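Side-chain contacts in omega-class glutathione S-transferase (Bombyx mori, PDB 3WD6), which binds glutathione and, like other omega-class relatives, probably acts as a glutathione transferase and glutathione-dependent dehydroascorbate reductase: residues S131-I134 with K135-F139; L155-I158 with Q159-K163. One frame throughout, in Å; residues are numbered along the deposited sequence.

Interaction 1: residues S131-I134 with K135-F139; sequences SLFI and KILKF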
ATOM      1  N   SER A 131      -6.820 -10.323   0.496  1.00 30.13           N
ATOM      2  CA  SER A 131      -7.088 -11.552   1.241  1.00 33.94           C
ATOM      3  C   SER A 131      -6.250 -12.739   0.755  1.00 33.48           C
ATOM      4  O   SER A 131      -5.619 -13.434   1.549  1.00 37.39           O
ATOM      5  CB  SER A 131      -8.579 -11.898   1.154  1.00 30.48           C
ATOM      6  OG  SER A 131      -8.858 -13.035   1.945  1.00 38.70           O
ATOM      7  N   LEU A 132      -6.246 -12.973  -0.550  1.00 31.18           N
ATOM      8  CA  LEU A 132      -5.445 -14.062  -1.090  1.00 34.61           C
ATOM      9  C   LEU A 132      -3.975 -13.907  -0.731  1.00 35.42           C
ATOM     10  O   LEU A 132      -3.323 -14.893  -0.364  1.00 36.37           O
ATOM     11  CB  LEU A 132      -5.584 -14.147  -2.610  1.00 32.67           C
ATOM     12  CG  LEU A 132      -4.786 -15.314  -3.191  1.00 34.17           C
ATOM     13  CD1 LEU A 132      -5.318 -16.639  -2.642  1.00 39.04           C
ATOM     14  CD2 LEU A 132      -4.817 -15.310  -4.708  1.00 33.47           C
ATOM     15  N   PHE A 133      -3.458 -12.680  -0.853  1.00 31.88           N
ATOM     16  CA  PHE A 133      -2.035 -12.411  -0.610  1.00 34.07           C
ATOM     17  C   PHE A 133      -1.648 -12.736   0.834  1.00 34.50           C
ATOM     18  O   PHE A 133      -0.697 -13.469   1.074  1.00 34.94           O
ATOM     19  CB  PHE A 133      -1.666 -10.966  -1.008  1.00 30.23           C
ATOM     20  CG  PHE A 133      -0.566 -10.334  -0.157  1.00 35.67           C
ATOM     21  CD1 PHE A 133      -0.878  -9.449   0.876  1.00 24.88           C
ATOM     22  CD2 PHE A 133       0.777 -10.593  -0.405  1.00 34.19           C
ATOM     23  CE1 PHE A 133       0.086  -8.870   1.627  1.00  9.69           C
ATOM     24  CE2 PHE A 133       1.739  -9.987   0.392  1.00 30.74           C
ATOM     25  CZ  PHE A 133       1.352  -9.126   1.407  1.00 17.63           C
ATOM     26  N   ILE A 134      -2.407 -12.217   1.790  1.00 35.43           N
ATOM     27  CA  ILE A 134      -2.137 -12.494   3.195  1.00 38.22           C
ATOM     28  C   ILE A 134      -2.336 -13.979   3.576  1.00 42.38           C
ATOM     29  O   ILE A 134      -1.649 -14.489   4.468  1.00 43.11           O
ATOM     30  CB  ILE A 134      -2.959 -11.567   4.120  1.00 42.27           C
ATOM     31  CG1 ILE A 134      -2.569 -11.787   5.585  1.00 50.66           C
ATOM     32  CG2 ILE A 134      -4.457 -11.797   3.921  1.00 42.05           C
ATOM     33  CD1 ILE A 134      -1.124 -11.436   5.913  1.00 48.64           C
ATOM     34  N   LYS A 135      -3.251 -14.673   2.900  1.00 41.03           N
ATOM     35  CA  LYS A 135      -3.424 -16.108   3.139  1.00 42.74           C
ATOM     36  C   LYS A 135      -2.245 -16.891   2.593  1.00 45.66           C
ATOM     37  O   LYS A 135      -1.696 -17.756   3.273  1.00 50.58           O
ATOM     38  CB  LYS A 135      -4.712 -16.634   2.508  1.00 42.72           C
ATOM     39  CG  LYS A 135      -5.913 -16.668   3.441  1.00 46.56           C
ATOM     40  CD  LYS A 135      -7.188 -17.064   2.673  1.00 49.17           C
ATOM     41  CE  LYS A 135      -8.433 -16.816   3.509  1.00 51.53           C
ATOM     42  NZ  LYS A 135      -8.372 -15.469   4.165  1.00 52.05           N
ATOM     43  N   ILE A 136      -1.861 -16.603   1.356  1.00 42.14           N
ATOM     44  CA  ILE A 136      -0.747 -17.319   0.745  1.00 46.21           C
ATOM     45  C   ILE A 136       0.521 -17.085   1.546  1.00 46.02           C
ATOM     46  O   ILE A 136       1.356 -17.977   1.715  1.00 45.42           O
ATOM     47  CB  ILE A 136      -0.519 -16.853  -0.688  1.00 44.04           C
ATOM     48  CG1 ILE A 136      -1.664 -17.359  -1.573  1.00 43.74           C
ATOM     49  CG2 ILE A 136       0.841 -17.322  -1.191  1.00 41.30           C
ATOM     50  CD1 ILE A 136      -1.443 -17.151  -3.060  1.00 39.30           C
ATOM     51  N   LEU A 137       0.637 -15.870   2.056  1.00 46.31           N
ATOM     52  CA  LEU A 137       1.793 -15.460   2.828  1.00 46.90           C
ATOM     53  C   LEU A 137       1.890 -16.135   4.205  1.00 46.28           C
ATOM     54  O   LEU A 137       2.976 -16.555   4.590  1.00 49.69           O
ATOM     55  CB  LEU A 137       1.795 -13.934   2.985  1.00 43.97           C
ATOM     56  CG  LEU A 137       3.104 -13.295   3.438  1.00 42.13           C
ATOM     57  CD1 LEU A 137       4.198 -13.552   2.418  1.00 39.19           C
ATOM     58  CD2 LEU A 137       2.913 -11.800   3.671  1.00 41.73           C
ATOM     59  N   LYS A 138       0.774 -16.249   4.932  1.00 48.29           N
ATOM     60  CA  LYS A 138       0.813 -16.650   6.355  1.00 51.48           C
ATOM     61  C   LYS A 138      -0.004 -17.890   6.738  1.00 56.27           C
ATOM     62  O   LYS A 138       0.174 -18.433   7.834  1.00 61.10           O
ATOM     63  CB  LYS A 138       0.377 -15.485   7.271  1.00 50.18           C
ATOM     64  CG  LYS A 138       1.282 -14.256   7.243  1.00 53.15           C
ATOM     65  CD  LYS A 138       1.114 -13.438   8.528  1.00 59.86           C
ATOM     66  CE  LYS A 138       1.677 -12.023   8.379  1.00 55.54           C
ATOM     67  NZ  LYS A 138       1.480 -11.188   9.606  1.00 55.42           N
ATOM     68  N   PHE A 139      -0.912 -18.316   5.861  1.00 53.51           N
ATOM     69  CA  PHE A 139      -1.785 -19.464   6.139  1.00 51.76           C
ATOM     70  C   PHE A 139      -1.943 -20.291   4.871  1.00 51.98           C
ATOM     71  O   PHE A 139      -3.037 -20.762   4.553  1.00 51.71           O
ATOM     72  CB  PHE A 139      -3.161 -18.990   6.643  1.00 54.04           C
ATOM     73  CG  PHE A 139      -3.100 -17.756   7.527  1.00 57.10           C
ATOM     74  CD1 PHE A 139      -2.627 -17.832   8.836  1.00 58.78           C
ATOM     75  CD2 PHE A 139      -3.515 -16.517   7.043  1.00 56.86           C
ATOM     76  CE1 PHE A 139      -2.567 -16.687   9.644  1.00 58.37           C
ATOM     77  CE2 PHE A 139      -3.462 -15.368   7.846  1.00 56.06           C
ATOM     78  CZ  PHE A 139      -2.987 -15.454   9.144  1.00 56.45           C
TER

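Interaction 2: residues L155-I158 with Q159-K163; sequences LDFI and QEQLK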
ATOM      1  N   LEU A 155      -9.866  -9.154 -10.015  1.00 23.78           N
ATOM      2  CA  LEU A 155      -9.107  -8.649 -11.148  1.00 24.38           C
ATOM      3  C   LEU A 155     -10.038  -8.306 -12.320  1.00 26.86           C
ATOM      4  O   LEU A 155      -9.913  -7.229 -12.915  1.00 23.69           O
ATOM      5  CB  LEU A 155      -8.054  -9.664 -11.580  1.00 25.77           C
ATOM      6  CG  LEU A 155      -7.109 -10.113 -10.458  1.00 27.96           C
ATOM      7  CD1 LEU A 155      -6.218 -11.241 -10.947  1.00 25.02           C
ATOM      8  CD2 LEU A 155      -6.280  -8.943  -9.928  1.00 23.99           C
ATOM      9  N   ASP A 156     -10.972  -9.211 -12.636  1.00 25.79           N
ATOM     10  CA  ASP A 156     -11.907  -8.988 -13.731  1.00 26.90           C
ATOM     11  C   ASP A 156     -12.607  -7.645 -13.571  1.00 25.14           C
ATOM     12  O   ASP A 156     -12.692  -6.851 -14.521  1.00 24.22           O
ATOM     13  CB  ASP A 156     -12.965 -10.103 -13.807  1.00 27.54           C
ATOM     14  CG  ASP A 156     -12.383 -11.447 -14.218  1.00 29.55           C
ATOM     15  OD1 ASP A 156     -11.277 -11.478 -14.807  1.00 26.97           O
ATOM     16  OD2 ASP A 156     -13.044 -12.486 -13.954  1.00 29.86           O
ATOM     17  N   PHE A 157     -13.119  -7.404 -12.368  1.00 24.19           N
ATOM     18  CA  PHE A 157     -13.916  -6.213 -12.100  1.00 23.54           C
ATOM     19  C   PHE A 157     -13.061  -4.976 -12.315  1.00 23.36           C
ATOM     20  O   PHE A 157     -13.482  -4.026 -12.990  1.00 23.91           O
ATOM     21  CB  PHE A 157     -14.460  -6.242 -10.672  1.00 24.52           C
ATOM     22  CG  PHE A 157     -15.294  -5.046 -10.311  1.00 23.65           C
ATOM     23  CD1 PHE A 157     -16.657  -5.035 -10.570  1.00 20.94           C
ATOM     24  CD2 PHE A 157     -14.724  -3.935  -9.693  1.00 23.35           C
ATOM     25  CE1 PHE A 157     -17.448  -3.943 -10.233  1.00 20.05           C
ATOM     26  CE2 PHE A 157     -15.512  -2.830  -9.353  1.00 24.73           C
ATOM     27  CZ  PHE A 157     -16.885  -2.839  -9.620  1.00 21.54           C
ATOM     28  N   ILE A 158     -11.854  -4.996 -11.756  1.00 22.64           N
ATOM     29  CA  ILE A 158     -10.967  -3.843 -11.847  1.00 22.33           C
ATOM     30  C   ILE A 158     -10.552  -3.555 -13.298  1.00 21.04           C
ATOM     31  O   ILE A 158     -10.700  -2.424 -13.786  1.00 17.66           O
ATOM     32  CB  ILE A 158      -9.759  -4.007 -10.931  1.00 20.60           C
ATOM     33  CG1 ILE A 158     -10.252  -4.089  -9.482  1.00 20.17           C
ATOM     34  CG2 ILE A 158      -8.800  -2.840 -11.118  1.00 17.35           C
ATOM     35  CD1 ILE A 158      -9.156  -4.331  -8.455  1.00 20.90           C
ATOM     36  N   GLN A 159     -10.067  -4.583 -13.991  1.00 22.96           N
ATOM     37  CA  GLN A 159      -9.757  -4.453 -15.407  1.00 22.19           C
ATOM     38  C   GLN A 159     -10.928  -3.877 -16.194  1.00 20.59           C
ATOM     39  O   GLN A 159     -10.737  -2.986 -17.021  1.00 21.23           O
ATOM     40  CB  GLN A 159      -9.351  -5.794 -16.005  1.00 22.41           C
ATOM     41  CG  GLN A 159      -8.754  -5.694 -17.406  1.00 19.91           C
ATOM     42  CD  GLN A 159      -8.069  -6.989 -17.797  1.00 23.92           C
ATOM     43  OE1 GLN A 159      -6.870  -7.016 -18.149  1.00 24.23           O
ATOM     44  NE2 GLN A 159      -8.820  -8.076 -17.724  1.00 19.04           N
ATOM     45  N   GLU A 160     -12.134  -4.375 -15.936  1.00 20.16           N
ATOM     46  CA  GLU A 160     -13.313  -3.875 -16.653  1.00 25.40           C
ATOM     47  C   GLU A 160     -13.561  -2.372 -16.386  1.00 24.05           C
ATOM     48  O   GLU A 160     -13.886  -1.616 -17.307  1.00 24.30           O
ATOM     49  CB  GLU A 160     -14.558  -4.737 -16.348  1.00 28.69           C
ATOM     50  CG  GLU A 160     -15.750  -4.546 -17.321  1.00 32.26           C
ATOM     51  CD  GLU A 160     -15.438  -4.975 -18.784  1.00 45.73           C
ATOM     52  OE1 GLU A 160     -14.512  -5.804 -19.008  1.00 39.72           O
ATOM     53  OE2 GLU A 160     -16.131  -4.485 -19.720  1.00 47.37           O
ATOM     54  N   GLN A 161     -13.390  -1.938 -15.138  1.00 21.18           N
ATOM     55  CA  GLN A 161     -13.517  -0.526 -14.832  1.00 22.17           C
ATOM     56  C   GLN A 161     -12.530   0.295 -15.674  1.00 24.06           C
ATOM     57  O   GLN A 161     -12.904   1.338 -16.276  1.00 18.51           O
ATOM     58  CB  GLN A 161     -13.291  -0.279 -13.343  1.00 23.53           C
ATOM     59  CG  GLN A 161     -14.310  -0.966 -12.447  1.00 24.19           C
ATOM     60  CD  GLN A 161     -15.724  -0.799 -12.964  1.00 26.45           C
ATOM     61  OE1 GLN A 161     -16.188   0.320 -13.192  1.00 26.52           O
ATOM     62  NE2 GLN A 161     -16.405  -1.916 -13.186  1.00 25.32           N
ATOM     63  N   LEU A 162     -11.280  -0.179 -15.728  1.00 22.30           N
ATOM     64  CA  LEU A 162     -10.262   0.468 -16.547  1.00 20.41           C
ATOM     65  C   LEU A 162     -10.689   0.429 -18.015  1.00 22.59           C
ATOM     66  O   LEU A 162     -10.674   1.453 -18.719  1.00 23.88           O
ATOM     67  CB  LEU A 162      -8.893  -0.194 -16.335  1.00 24.60           C
ATOM     68  CG  LEU A 162      -7.635   0.498 -16.912  1.00 21.10           C
ATOM     69  CD1 LEU A 162      -7.410   1.876 -16.310  1.00 17.36           C
ATOM     70  CD2 LEU A 162      -6.392  -0.359 -16.697  1.00 23.01           C
ATOM     71  N   LYS A 163     -11.106  -0.739 -18.480  1.00 22.04           N
ATOM     72  CA  LYS A 163     -11.560  -0.842 -19.858  1.00 24.20           C
ATOM     73  C   LYS A 163     -12.657   0.171 -20.153  1.00 25.39           C
ATOM     74  O   LYS A 163     -12.572   0.911 -21.136  1.00 28.74           O
ATOM     75  CB  LYS A 163     -12.070  -2.247 -20.172  1.00 29.93           C
ATOM     76  CG  LYS A 163     -12.443  -2.459 -21.648  1.00 31.12           C
ATOM     77  CD  LYS A 163     -12.925  -3.893 -21.876  1.00 37.12           C
ATOM     78  CE  LYS A 163     -13.367  -4.108 -23.312  1.00 44.64           C
ATOM     79  NZ  LYS A 163     -14.726  -4.723 -23.358  1.00 54.94           N
TER

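Interaction 1: residues S131-I134 with K135-F139
The carbonyls of S131, L132, F133 and I134 are each taken by the amide four residues on. I136 N gives the straightest of these bonds, 2.8 Å to L132 O with 167° at the hydrogen; K138 N, 3.0 Å from I134 O, comes in above the carbonyl plane at a bent 139°, where the helix is running out. F139 N still reaches K135 O at 2.8 Å, after which the backbone turns out of the helix at F139. Among side chains the polar link is weak: K135 curls at its last torsion and brings NZ to 3.3 Å from S131 OG. S131 to K138 make up the last turns of helix 127-138 in the all-helical domain of the glutathione transferase fold. On the buried side of the helix L132 CG meets I136 CD1 at 3.8 Å, beside H147 and Y151 of helix 145-165; an alanine in place of L132 would probably leave I136 CD1 without this neighbour and open a gap toward Y151. F133 CZ rests 3.8 Å from L137 CD2, the two side chains running the same way, and the phenyl ring also meets W185. I134, with CG1 anti to the backbone N (chi1 -175°), sends CD1 across the aliphatic chain of K138, 3.8 Å from CE.

Interaction 2: residues L155-I158 with Q159-K163
The amides of Q159, E160, Q161 and L162 donate to the carbonyl oxygens of L155, D156, F157 and I158 in an unbroken run of i to i+4 bonds, 2.9 to 3.0 Å from N to O. The run belongs to the long helix 145-165 of the glutathione transferase C-terminal domain, and its regularity shows in the N-H...O angles, which stay between 158° and 168°. Turned inward, L155 and I158 pack on F186 and I182 of helix 177-189, while L162 meets Y211 of helix 206-216. The polar ends are held beyond this turn: D156 OD1 bonds to Y205 OH, and the extended Q159 spends both amide atoms on backbone, OE1 on L208 N and NE2 on K204 O. Across the two segments the main side-chain meeting is F157 with Q161. A bend at chi2 folds the Q161 amide back over one face of the ring, the two planes 28° apart. Its CG makes an off-centre CH-pi contact, 4.3 Å from the ring centroid, and NE2 stands over the same face toward the rim, 3.7 Å from F157 CZ.

Interactions 1 and 2 sit on consecutive helices, 127-138 and 145-165, with centres about 22 Å apart and no atoms touching. Both are partly buried; interaction 1 runs out to the exposed F139, and interaction 2 leaves its F157-Q161 pair partly exposed while L155, I158 and L162 are buried. Interaction 1 ends a helix whereas interaction 2 lies within one. The 131-139 stretch is nearer the ligand: the side chain of K138 comes within about 6 Å of bound glutathione, while 155-163 is remote from that site. Aliphatic and aromatic pairs dominate the first contact; in the second an amide lies over a ring. Helix 145-165 is common to both: early turns cover interaction 1 and later turns carry interaction 2.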